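Local structure of lipoate-protein ligase 1 (Plasmodium falciparum, 5T8U) at residues F31-Y36 / A155-K160; L56-N61 / N215-L220; L122-T127 / N142-N147. The protein is a ligase of the lipoyl protein ligase A/B family, with a catalytic domain, a smaller C-terminal domain and lipoic acid bound in a pocket. All coordinates share one frame; numbering follows the deposited sequence.

Interaction 1 (F31-Y36 / A155-K160)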
loop_
_atom_site.group_PDB
_atom_site.type_symbol
_atom_site.label_atom_id
_atom_site.label_comp_id
_atom_site.label_asym_id
_atom_site.label_seq_id
_atom_site.Cartn_x
_atom_site.Cartn_y
_atom_site.Cartn_z
ATOM N N PHE A 31 12.586 -0.923 -2.546
ATOM C CA PHE A 31 13.868 -0.425 -3.034
ATOM C C PHE A 31 13.676 0.795 -3.924
ATOM O O PHE A 31 14.494 1.721 -3.904
ATOM C CB PHE A 31 14.609 -1.528 -3.788
ATOM C CG PHE A 31 16.030 -1.177 -4.123
ATOM C CD1 PHE A 31 17.072 -1.602 -3.316
ATOM C CD2 PHE A 31 16.323 -0.412 -5.240
ATOM C CE1 PHE A 31 18.378 -1.276 -3.620
ATOM C CE2 PHE A 31 17.627 -0.084 -5.547
ATOM C CZ PHE A 31 18.655 -0.516 -4.737
ATOM N N LEU A 32 12.601 0.814 -4.713
ATOM C CA LEU A 32 12.314 1.979 -5.541
ATOM C C LEU A 32 11.935 3.176 -4.682
ATOM O O LEU A 32 12.386 4.300 -4.938
ATOM C CB LEU A 32 11.198 1.653 -6.534
ATOM C CG LEU A 32 11.471 0.479 -7.477
ATOM C CD1 LEU A 32 10.187 0.028 -8.151
ATOM C CD2 LEU A 32 12.517 0.850 -8.509
ATOM N N LEU A 33 11.115 2.956 -3.651
ATOM C CA LEU A 33 10.750 4.046 -2.752
ATOM C C LEU A 33 11.967 4.584 -2.007
ATOM O O LEU A 33 12.119 5.802 -1.851
ATOM C CB LEU A 33 9.685 3.574 -1.762
ATOM C CG LEU A 33 9.385 4.519 -0.593
ATOM C CD1 LEU A 33 9.015 5.910 -1.088
ATOM C CD2 LEU A 33 8.274 3.955 0.277
ATOM N N ASN A 34 12.842 3.699 -1.535
ATOM C CA ASN A 34 13.988 4.104 -0.731
ATOM C C ASN A 34 15.194 4.530 -1.561
ATOM O O ASN A 34 16.204 4.947 -0.984
ATOM C CB ASN A 34 14.391 2.968 0.214
ATOM C CG ASN A 34 13.412 2.789 1.359
ATOM O OD1 ASN A 34 12.938 1.683 1.622
ATOM N ND2 ASN A 34 13.104 3.882 2.048
ATOM N N ASN A 35 15.119 4.440 -2.891
ATOM C CA ASN A 35 16.205 4.891 -3.755
ATOM C C ASN A 35 15.669 5.694 -4.935
ATOM O O ASN A 35 16.270 5.696 -6.014
ATOM C CB ASN A 35 17.036 3.709 -4.258
ATOM C CG ASN A 35 17.769 2.996 -3.139
ATOM O OD1 ASN A 35 18.848 3.416 -2.722
ATOM N ND2 ASN A 35 17.187 1.907 -2.649
ATOM N N TYR A 36 14.543 6.379 -4.737
ATOM C CA TYR A 36 13.887 7.167 -5.774
ATOM C C TYR A 36 14.873 8.053 -6.527
ATOM O O TYR A 36 15.174 7.800 -7.698
ATOM C CB TYR A 36 12.776 8.003 -5.132
ATOM C CG TYR A 36 11.988 8.888 -6.072
ATOM C CD1 TYR A 36 11.109 8.346 -7.000
ATOM C CD2 TYR A 36 12.096 10.271 -6.001
ATOM C CE1 TYR A 36 10.377 9.158 -7.846
ATOM C CE2 TYR A 36 11.370 11.088 -6.840
ATOM C CZ TYR A 36 10.511 10.529 -7.760
ATOM O OH TYR A 36 9.788 11.347 -8.595
ATOM N N ALA A 155 -3.415 1.767 -1.440
ATOM C CA ALA A 155 -2.820 2.127 -0.162
ATOM C C ALA A 155 -1.630 3.036 -0.436
ATOM O O ALA A 155 -1.081 3.054 -1.542
ATOM C CB ALA A 155 -2.395 0.892 0.641
ATOM N N PHE A 156 -1.231 3.791 0.589
ATOM C CA PHE A 156 -0.293 4.888 0.403
ATOM C C PHE A 156 0.771 4.872 1.491
ATOM O O PHE A 156 0.578 4.320 2.578
ATOM C CB PHE A 156 -1.017 6.240 0.413
ATOM C CG PHE A 156 -2.290 6.248 -0.381
ATOM C CD1 PHE A 156 -2.288 6.626 -1.713
ATOM C CD2 PHE A 156 -3.488 5.873 0.202
ATOM C CE1 PHE A 156 -3.459 6.632 -2.445
ATOM C CE2 PHE A 156 -4.661 5.876 -0.526
ATOM C CZ PHE A 156 -4.645 6.256 -1.853
ATOM N N LYS A 157 1.906 5.494 1.175
ATOM C CA LYS A 157 2.968 5.744 2.138
ATOM C C LYS A 157 3.713 6.997 1.704
ATOM O O LYS A 157 3.967 7.195 0.512
ATOM C CB LYS A 157 3.933 4.559 2.252
ATOM C CG LYS A 157 5.193 4.858 3.052
ATOM C CD LYS A 157 5.894 3.578 3.480
ATOM C CE LYS A 157 7.121 3.867 4.332
ATOM N NZ LYS A 157 6.783 4.564 5.605
ATOM N N LYS A 158 4.050 7.841 2.676
ATOM C CA LYS A 158 4.711 9.112 2.419
ATOM C C LYS A 158 6.106 9.103 3.026
ATOM O O LYS A 158 6.341 8.507 4.081
ATOM C CB LYS A 158 3.899 10.284 2.992
ATOM C CG LYS A 158 4.497 11.660 2.729
ATOM C CD LYS A 158 4.420 12.047 1.260
ATOM C CE LYS A 158 5.207 13.318 0.981
ATOM N NZ LYS A 158 4.895 13.892 -0.356
ATOM N N ILE A 159 7.032 9.779 2.344
ATOM C CA ILE A 159 8.418 9.883 2.782
ATOM C C ILE A 159 8.967 11.216 2.295
ATOM O O ILE A 159 8.479 11.791 1.320
ATOM C CB ILE A 159 9.262 8.683 2.278
ATOM C CG1 ILE A 159 9.126 7.514 3.264
ATOM C CG2 ILE A 159 10.732 9.070 2.055
ATOM C CD1 ILE A 159 10.006 6.315 2.971
ATOM N N LYS A 160 9.994 11.706 2.994
ATOM C CA LYS A 160 10.562 13.038 2.799
ATOM C C LYS A 160 10.377 13.584 1.389
ATOM O O LYS A 160 9.781 14.650 1.205
ATOM C CB LYS A 160 12.053 13.019 3.146
ATOM C CG LYS A 160 12.698 14.393 3.183
ATOM C CD LYS A 160 14.116 14.321 3.735
ATOM C CE LYS A 160 14.523 15.607 4.437
ATOM N NZ LYS A 160 15.354 15.327 5.637
#
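Leu33 lays its branched end over the tip of Ile159, with CD2 of Leu33 4.0 Å from CD1 of Ile159 and CG of Leu33 equally near that same methyl. The chains meet at a slant, and on the isoleucine it is the delta methyl, CD1, that does the touching. Leu33 extends away from its own backbone N (chi1 169°), which carries CD2 far enough out to meet a second neighbour: CD of Lys157 lies 4.0 Å from Leu33 CD2. Here the leucine crosses the aliphatic part of the lysine at about a right angle; the lysine is extended as far as CE, and it is the CD methylene, not the ammonium, that touches the leucine. Lys157 and Ile159, two apart on strand 150-159, both direct CB at the helix, whereas the intervening Lys158 directs its own away. The arrangement is helix-on-sheet packing in the alpha/beta catalytic domain: helix 22-34, through Leu33 in its last turn or so, rests on the hairpin of strands 150-159 and 162-170, and Leu33 also touches Val162 and Leu164 of the second strand. Lys157 is tied to Leu164 by backbone hydrogen bonding. Asn34 borders the same isoleucine methyl at the partly exposed margin. Just beyond Asn34, Asn35 turns back toward Phe31: its ND2 donates to Phe31 O at 3.0 Å, in the carbonyl plane on a lone pair (N-H...O 158°), while the same nitrogen sits 3.3 Å above the centre of the Phe31 ring. Tyr42 meets that ring edge-to-face.

Interaction 2 (L56-N61 / N215-L220)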
loop_
_atom_site.group_PDB
_atom_site.type_symbol
_atom_site.label_atom_id
_atom_site.label_comp_id
_atom_site.label_asym_id
_atom_site.label_seq_id
_atom_site.Cartn_x
_atom_site.Cartn_y
_atom_site.Cartn_z
ATOM N N LEU A 56 5.694 4.694 -12.807
ATOM C CA LEU A 56 4.662 3.668 -12.767
ATOM C C LEU A 56 5.341 2.309 -12.795
ATOM O O LEU A 56 6.131 2.032 -13.699
ATOM C CB LEU A 56 3.692 3.798 -13.945
ATOM C CG LEU A 56 2.759 2.602 -14.172
ATOM C CD1 LEU A 56 1.931 2.307 -12.929
ATOM C CD2 LEU A 56 1.857 2.848 -15.367
ATOM N N PHE A 57 5.034 1.465 -11.813
ATOM C CA PHE A 57 5.643 0.146 -11.692
ATOM C C PHE A 57 4.543 -0.905 -11.649
ATOM O O PHE A 57 3.670 -0.859 -10.776
ATOM C CB PHE A 57 6.523 0.066 -10.443
ATOM C CG PHE A 57 6.962 -1.328 -10.094
ATOM C CD1 PHE A 57 7.519 -2.152 -11.056
ATOM C CD2 PHE A 57 6.833 -1.810 -8.799
ATOM C CE1 PHE A 57 7.928 -3.433 -10.741
ATOM C CE2 PHE A 57 7.243 -3.091 -8.478
ATOM C CZ PHE A 57 7.792 -3.903 -9.452
ATOM N N LEU A 58 4.593 -1.852 -12.583
ATOM C CA LEU A 58 3.564 -2.875 -12.722
ATOM C C LEU A 58 4.123 -4.233 -12.321
ATOM O O LEU A 58 5.269 -4.561 -12.642
ATOM C CB LEU A 58 3.041 -2.920 -14.158
ATOM C CG LEU A 58 2.224 -1.688 -14.545
ATOM C CD1 LEU A 58 2.314 -1.408 -16.038
ATOM C CD2 LEU A 58 0.777 -1.872 -14.119
ATOM N N TRP A 59 3.313 -5.022 -11.617
ATOM C CA TRP A 59 3.787 -6.300 -11.103
ATOM C C TRP A 59 2.596 -7.171 -10.740
ATOM O O TRP A 59 1.501 -6.677 -10.469
ATOM C CB TRP A 59 4.710 -6.107 -9.892
ATOM C CG TRP A 59 4.220 -5.095 -8.882
ATOM C CD1 TRP A 59 4.073 -3.749 -9.071
ATOM C CD2 TRP A 59 3.839 -5.348 -7.522
ATOM N NE1 TRP A 59 3.615 -3.154 -7.923
ATOM C CE2 TRP A 59 3.465 -4.113 -6.956
ATOM C CE3 TRP A 59 3.774 -6.498 -6.731
ATOM C CZ2 TRP A 59 3.033 -3.996 -5.638
ATOM C CZ3 TRP A 59 3.347 -6.378 -5.419
ATOM C CH2 TRP A 59 2.980 -5.138 -4.888
ATOM N N ARG A 60 2.824 -8.482 -10.746
ATOM C CA ARG A 60 1.804 -9.459 -10.393
ATOM C C ARG A 60 2.387 -10.455 -9.402
ATOM O O ARG A 60 3.600 -10.676 -9.362
ATOM C CB ARG A 60 1.278 -10.195 -11.634
ATOM C CG ARG A 60 0.571 -9.295 -12.636
ATOM C CD ARG A 60 0.576 -9.907 -14.027
ATOM N NE ARG A 60 -0.146 -11.175 -14.083
ATOM C CZ ARG A 60 -0.154 -11.988 -15.136
ATOM N NH1 ARG A 60 0.527 -11.672 -16.230
ATOM N NH2 ARG A 60 -0.841 -13.120 -15.095
ATOM N N ASN A 61 1.510 -11.052 -8.599
ATOM C CA ASN A 61 1.920 -11.994 -7.569
ATOM C C ASN A 61 1.030 -13.226 -7.613
ATOM O O ASN A 61 -0.153 -13.146 -7.953
ATOM C CB ASN A 61 1.855 -11.367 -6.171
ATOM C CG ASN A 61 2.403 -9.957 -6.140
ATOM O OD1 ASN A 61 3.612 -9.747 -6.051
ATOM N ND2 ASN A 61 1.510 -8.979 -6.209
ATOM N N ASN A 215 -3.248 -6.565 -21.846
ATOM C CA ASN A 215 -4.062 -5.509 -22.442
ATOM C C ASN A 215 -4.199 -4.326 -21.487
ATOM O O ASN A 215 -3.825 -3.191 -21.812
ATOM C CB ASN A 215 -5.436 -6.078 -22.816
ATOM C CG ASN A 215 -6.169 -5.230 -23.840
ATOM O OD1 ASN A 215 -5.899 -4.038 -23.988
ATOM N ND2 ASN A 215 -7.114 -5.846 -24.551
ATOM N N LEU A 216 -4.728 -4.586 -20.288
ATOM C CA LEU A 216 -4.903 -3.527 -19.300
ATOM C C LEU A 216 -3.590 -2.812 -19.021
ATOM O O LEU A 216 -3.551 -1.579 -18.942
ATOM C CB LEU A 216 -5.484 -4.114 -18.010
ATOM C CG LEU A 216 -5.832 -3.169 -16.849
ATOM C CD1 LEU A 216 -4.618 -2.865 -15.972
ATOM C CD2 LEU A 216 -6.488 -1.882 -17.342
ATOM N N CYS A 217 -2.501 -3.567 -18.862
ATOM C CA CYS A 217 -1.208 -2.952 -18.578
ATOM C C CYS A 217 -0.791 -2.006 -19.697
ATOM O O CYS A 217 -0.406 -0.859 -19.444
ATOM C CB CYS A 217 -0.152 -4.035 -18.366
ATOM S SG CYS A 217 -0.232 -4.853 -16.748
ATOM N N ILE A 218 -0.863 -2.471 -20.947
ATOM C CA ILE A 218 -0.457 -1.640 -22.080
ATOM C C ILE A 218 -1.288 -0.364 -22.121
ATOM O O ILE A 218 -0.748 0.747 -22.216
ATOM C CB ILE A 218 -0.564 -2.436 -23.394
ATOM C CG1 ILE A 218 0.489 -3.548 -23.417
ATOM C CG2 ILE A 218 -0.387 -1.520 -24.613
ATOM C CD1 ILE A 218 0.329 -4.538 -24.552
ATOM N N ALA A 219 -2.615 -0.499 -22.046
ATOM C CA ALA A 219 -3.469 0.686 -22.041
ATOM C C ALA A 219 -3.078 1.637 -20.914
ATOM O O ALA A 219 -3.036 2.861 -21.104
ATOM C CB ALA A 219 -4.935 0.276 -21.910
ATOM N N LEU A 220 -2.773 1.088 -19.738
ATOM C CA LEU A 220 -2.443 1.917 -18.585
ATOM C C LEU A 220 -1.143 2.682 -18.805
ATOM O O LEU A 220 -1.046 3.863 -18.451
ATOM C CB LEU A 220 -2.351 1.041 -17.336
ATOM C CG LEU A 220 -2.237 1.735 -15.982
ATOM C CD1 LEU A 220 -3.387 2.702 -15.760
ATOM C CD2 LEU A 220 -2.206 0.688 -14.883
#
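Leu58 pushes its CD2 methyl between two residues one helical turn apart, lying 4.0 Å from CD2 of Leu220 and 4.1 Å from SG of Cys217. The sulfur meets the methyl by van der Waals contact, and the exchange between the two segments is apolar throughout. Leu56, two residues earlier on the same strand face, adds a looser touch, its CD2 standing 4.3 Å from CG of Leu220. Leu220 is therefore shared by both strand leucines. It serves them by extending away from its backbone N (chi1 -170°), whereas Leu58 has CG on the N side, anti to its carbonyl carbon (chi1 -69°); the two leucines meet at a slant. Cys217 does not aim its CB straight at the strand, yet its sulfur still reaches Leu58.

Behind this shell the backbones run almost exactly antiparallel: the axes of strand 56-59 and helix 215-220 make an angle of 177° and approach to 10.6 Å. Strand alternation sends Phe57 and Trp59 to the other face. There Trp59 CD1 lies 3.2 Å above the plane of the Phe57 ring, offset toward its rim, and Asn61 OD1 borders the indole edge in its plane. Trp59 NE1 is hydrogen-bonded to Thr109 OG1, holding the indole where it touches the bound lipoic acid. Strand 55-59 thus packs against the helix with Leu56 and Leu58 on one face, and Trp59 on the other belongs to the lipoic acid pocket.

Strand 55-59 is an inner strand of the large mixed sheet, between strands 105-112 and 13-17; helix 213-227 covers one face beside helix 117-132, while helix 22-34 covers the face bearing Phe57 and Trp59.

Interaction 3 (L122-T127 / N142-N147). With LPA (lipoic acid), chain C.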
loop_
_atom_site.group_PDB
_atom_site.type_symbol
_atom_site.label_atom_id
_atom_site.label_comp_id
_atom_site.label_asym_id
_atom_site.label_seq_id
_atom_site.Cartn_x
_atom_site.Cartn_y
_atom_site.Cartn_z
ATOM N N LEU A 122 -7.019 9.259 -11.950
ATOM C CA LEU A 122 -7.508 9.769 -13.228
ATOM C C LEU A 122 -6.841 9.053 -14.396
ATOM O O LEU A 122 -7.479 8.808 -15.424
ATOM C CB LEU A 122 -7.276 11.277 -13.324
ATOM C CG LEU A 122 -7.730 11.928 -14.638
ATOM C CD1 LEU A 122 -9.214 11.695 -14.883
ATOM C CD2 LEU A 122 -7.417 13.417 -14.642
ATOM N N ILE A 123 -5.556 8.722 -14.263
ATOM C CA ILE A 123 -4.892 7.924 -15.288
ATOM C C ILE A 123 -5.581 6.575 -15.424
ATOM O O ILE A 123 -5.856 6.109 -16.538
ATOM C CB ILE A 123 -3.393 7.767 -14.962
ATOM C CG1 ILE A 123 -2.694 9.129 -15.017
ATOM C CG2 ILE A 123 -2.724 6.785 -15.931
ATOM C CD1 ILE A 123 -1.264 9.111 -14.510
ATOM N N ILE A 124 -5.890 5.934 -14.296
ATOM C CA ILE A 124 -6.534 4.623 -14.350
ATOM C C ILE A 124 -7.923 4.738 -14.973
ATOM O O ILE A 124 -8.274 3.987 -15.893
ATOM C CB ILE A 124 -6.584 3.997 -12.944
ATOM C CG1 ILE A 124 -5.163 3.870 -12.381
ATOM C CG2 ILE A 124 -7.260 2.628 -12.992
ATOM C CD1 ILE A 124 -5.093 3.373 -10.955
ATOM N N LEU A 125 -8.729 5.686 -14.492
ATOM C CA LEU A 125 -10.076 5.854 -15.032
ATOM C C LEU A 125 -10.039 6.145 -16.528
ATOM O O LEU A 125 -10.832 5.588 -17.297
ATOM C CB LEU A 125 -10.803 6.971 -14.284
ATOM C CG LEU A 125 -11.082 6.711 -12.801
ATOM C CD1 LEU A 125 -11.552 7.984 -12.114
ATOM C CD2 LEU A 125 -12.105 5.606 -12.629
ATOM N N ASN A 126 -9.127 7.019 -16.960
ATOM C CA ASN A 126 -8.973 7.283 -18.387
ATOM C C ASN A 126 -8.607 6.012 -19.141
ATOM O O ASN A 126 -9.081 5.789 -20.261
ATOM C CB ASN A 126 -7.913 8.362 -18.613
ATOM C CG ASN A 126 -8.379 9.739 -18.185
ATOM O OD1 ASN A 126 -9.579 10.002 -18.091
ATOM N ND2 ASN A 126 -7.430 10.634 -17.933
ATOM N N THR A 127 -7.759 5.168 -18.549
ATOM C CA THR A 127 -7.457 3.874 -19.152
ATOM C C THR A 127 -8.736 3.080 -19.389
ATOM O O THR A 127 -9.077 2.747 -20.532
ATOM C CB THR A 127 -6.491 3.089 -18.257
ATOM O OG1 THR A 127 -5.240 3.781 -18.174
ATOM C CG2 THR A 127 -6.252 1.680 -18.798
ATOM N N ASN A 142 -9.359 5.400 -1.672
ATOM C CA ASN A 142 -8.513 4.265 -2.020
ATOM C C ASN A 142 -9.205 3.187 -2.850
ATOM O O ASN A 142 -8.611 2.119 -3.052
ATOM C CB ASN A 142 -7.968 3.615 -0.744
ATOM C CG ASN A 142 -9.043 2.883 0.036
ATOM O OD1 ASN A 142 -10.123 3.421 0.283
ATOM N ND2 ASN A 142 -8.757 1.641 0.414
ATOM N N ASP A 143 -10.423 3.410 -3.338
ATOM C CA ASP A 143 -11.174 2.365 -4.021
ATOM C C ASP A 143 -11.708 2.859 -5.357
ATOM O O ASP A 143 -11.993 4.046 -5.535
ATOM C CB ASP A 143 -12.339 1.866 -3.163
ATOM C CG ASP A 143 -11.884 0.960 -2.040
ATOM O OD1 ASP A 143 -10.656 0.845 -1.836
ATOM O OD2 ASP A 143 -12.748 0.357 -1.370
ATOM N N ILE A 144 -11.844 1.921 -6.292
ATOM C CA ILE A 144 -12.458 2.167 -7.591
ATOM C C ILE A 144 -13.602 1.179 -7.757
ATOM O O ILE A 144 -13.407 -0.035 -7.610
ATOM C CB ILE A 144 -11.451 2.024 -8.748
ATOM C CG1 ILE A 144 -10.219 2.903 -8.512
ATOM C CG2 ILE A 144 -12.117 2.383 -10.077
ATOM C CD1 ILE A 144 -9.098 2.669 -9.512
ATOM N N THR A 145 -14.788 1.696 -8.050
ATOM C CA THR A 145 -15.953 0.875 -8.330
ATOM C C THR A 145 -16.359 1.028 -9.790
ATOM O O THR A 145 -16.043 2.024 -10.446
ATOM C CB THR A 145 -17.128 1.255 -7.421
ATOM O OG1 THR A 145 -17.526 2.607 -7.687
ATOM C CG2 THR A 145 -16.742 1.118 -5.951
ATOM N N VAL A 146 -17.059 0.015 -10.295
ATOM C CA VAL A 146 -17.611 0.037 -11.640
ATOM C C VAL A 146 -19.135 0.032 -11.617
ATOM O O VAL A 146 -19.774 0.701 -12.432
ATOM C CB VAL A 146 -17.065 -1.142 -12.476
ATOM C CG1 VAL A 146 -17.567 -2.481 -11.941
ATOM C CG2 VAL A 146 -17.429 -0.966 -13.943
ATOM N N ASN A 147 -19.730 -0.716 -10.693
ATOM C CA ASN A 147 -21.171 -0.706 -10.461
ATOM C C ASN A 147 -21.431 -0.695 -8.960
ATOM O O ASN A 147 -22.227 -1.474 -8.432
ATOM C CB ASN A 147 -21.848 -1.907 -11.120
ATOM C CG ASN A 147 -21.982 -1.753 -12.621
ATOM O OD1 ASN A 147 -22.084 -0.640 -13.136
ATOM N ND2 ASN A 147 -21.991 -2.876 -13.330
HETATM C C1 LPA C . -7.588 -1.817 0.779
HETATM O O1 LPA C . -8.602 -2.243 0.166
HETATM C C2 LPA C . -6.321 -1.469 0.004
HETATM O O2 LPA C . -7.622 -1.676 2.030
HETATM C C3 LPA C . -5.703 -2.751 -0.547
HETATM C C4 LPA C . -4.271 -2.487 -1.006
HETATM C C5 LPA C . -3.582 -3.827 -1.261
HETATM C C6 LPA C . -2.225 -3.641 -1.568
HETATM S S6 LPA C . -1.450 -4.943 -1.288
HETATM C C7 LPA C . -1.999 -3.259 -3.495
HETATM C C8 LPA C . -0.684 -4.003 -4.007
HETATM S S8 LPA C . -0.035 -4.967 -2.591
#
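Ile144 meets the helix with both of its branches. Its CD1 lies 3.9 Å from CG2 of Ile124, the two side chains slanting across one another, and its CG2 lies 4.1 Å from CD2 of Leu125, which slides past it in the opposite direction. With CG1 placed anti to the carbonyl carbon (chi1 -54°), Ile144 sends its long branch to one helical residue and leaves the short one for the next. The Ile124 side is buried and is the closer of the two; Leu125 lies at the partly exposed margin and approaches with the end of its side chain.

Nothing from the helix meets Asn142, at the loose end before the strand. Its amide belongs to the ligand pocket, ND2 lying 3.7 Å from C1 of lipoic acid, and a weak hydrogen bond ties ND2 to Ser154 O. Lys150 NZ and Gly97 N hydrogen-bond the same ligand.

Thr127 doubles the grip on Ile123 O, its N and OG1 (2.9 Å from that oxygen) arriving from opposite faces of the carbonyl plane. Helix 117-132 touches strand 143-145, itself flanked in the sheet by strands 137-138 and 150-159, and through Ile123 and Thr127 also touches helix 213-227.

Overall arrangement
All three interactions join a helix to the large mixed sheet of the catalytic domain. Their centres lie about 19 Å (interactions 1 and 2), 23 Å (1 and 3) and 14 Å (2 and 3) apart. Along the chain the segments of interactions 1 and 2 alternate, and interaction 3, the shorter connection, is nested within the span of each, so segments far apart in sequence are interleaved in one domain. Leu32 packs on Phe57 on the sheet face that helix 22-34 covers, Phe156 of strand 150-159 touches Asn142 just before the neighbouring strand 143-145, and Thr127 packs against Leu216, Ala219 and Leu220 where two helices adjoin. Trp59 and Asn142 bring interactions 2 and 3 to the lipoic acid pocket.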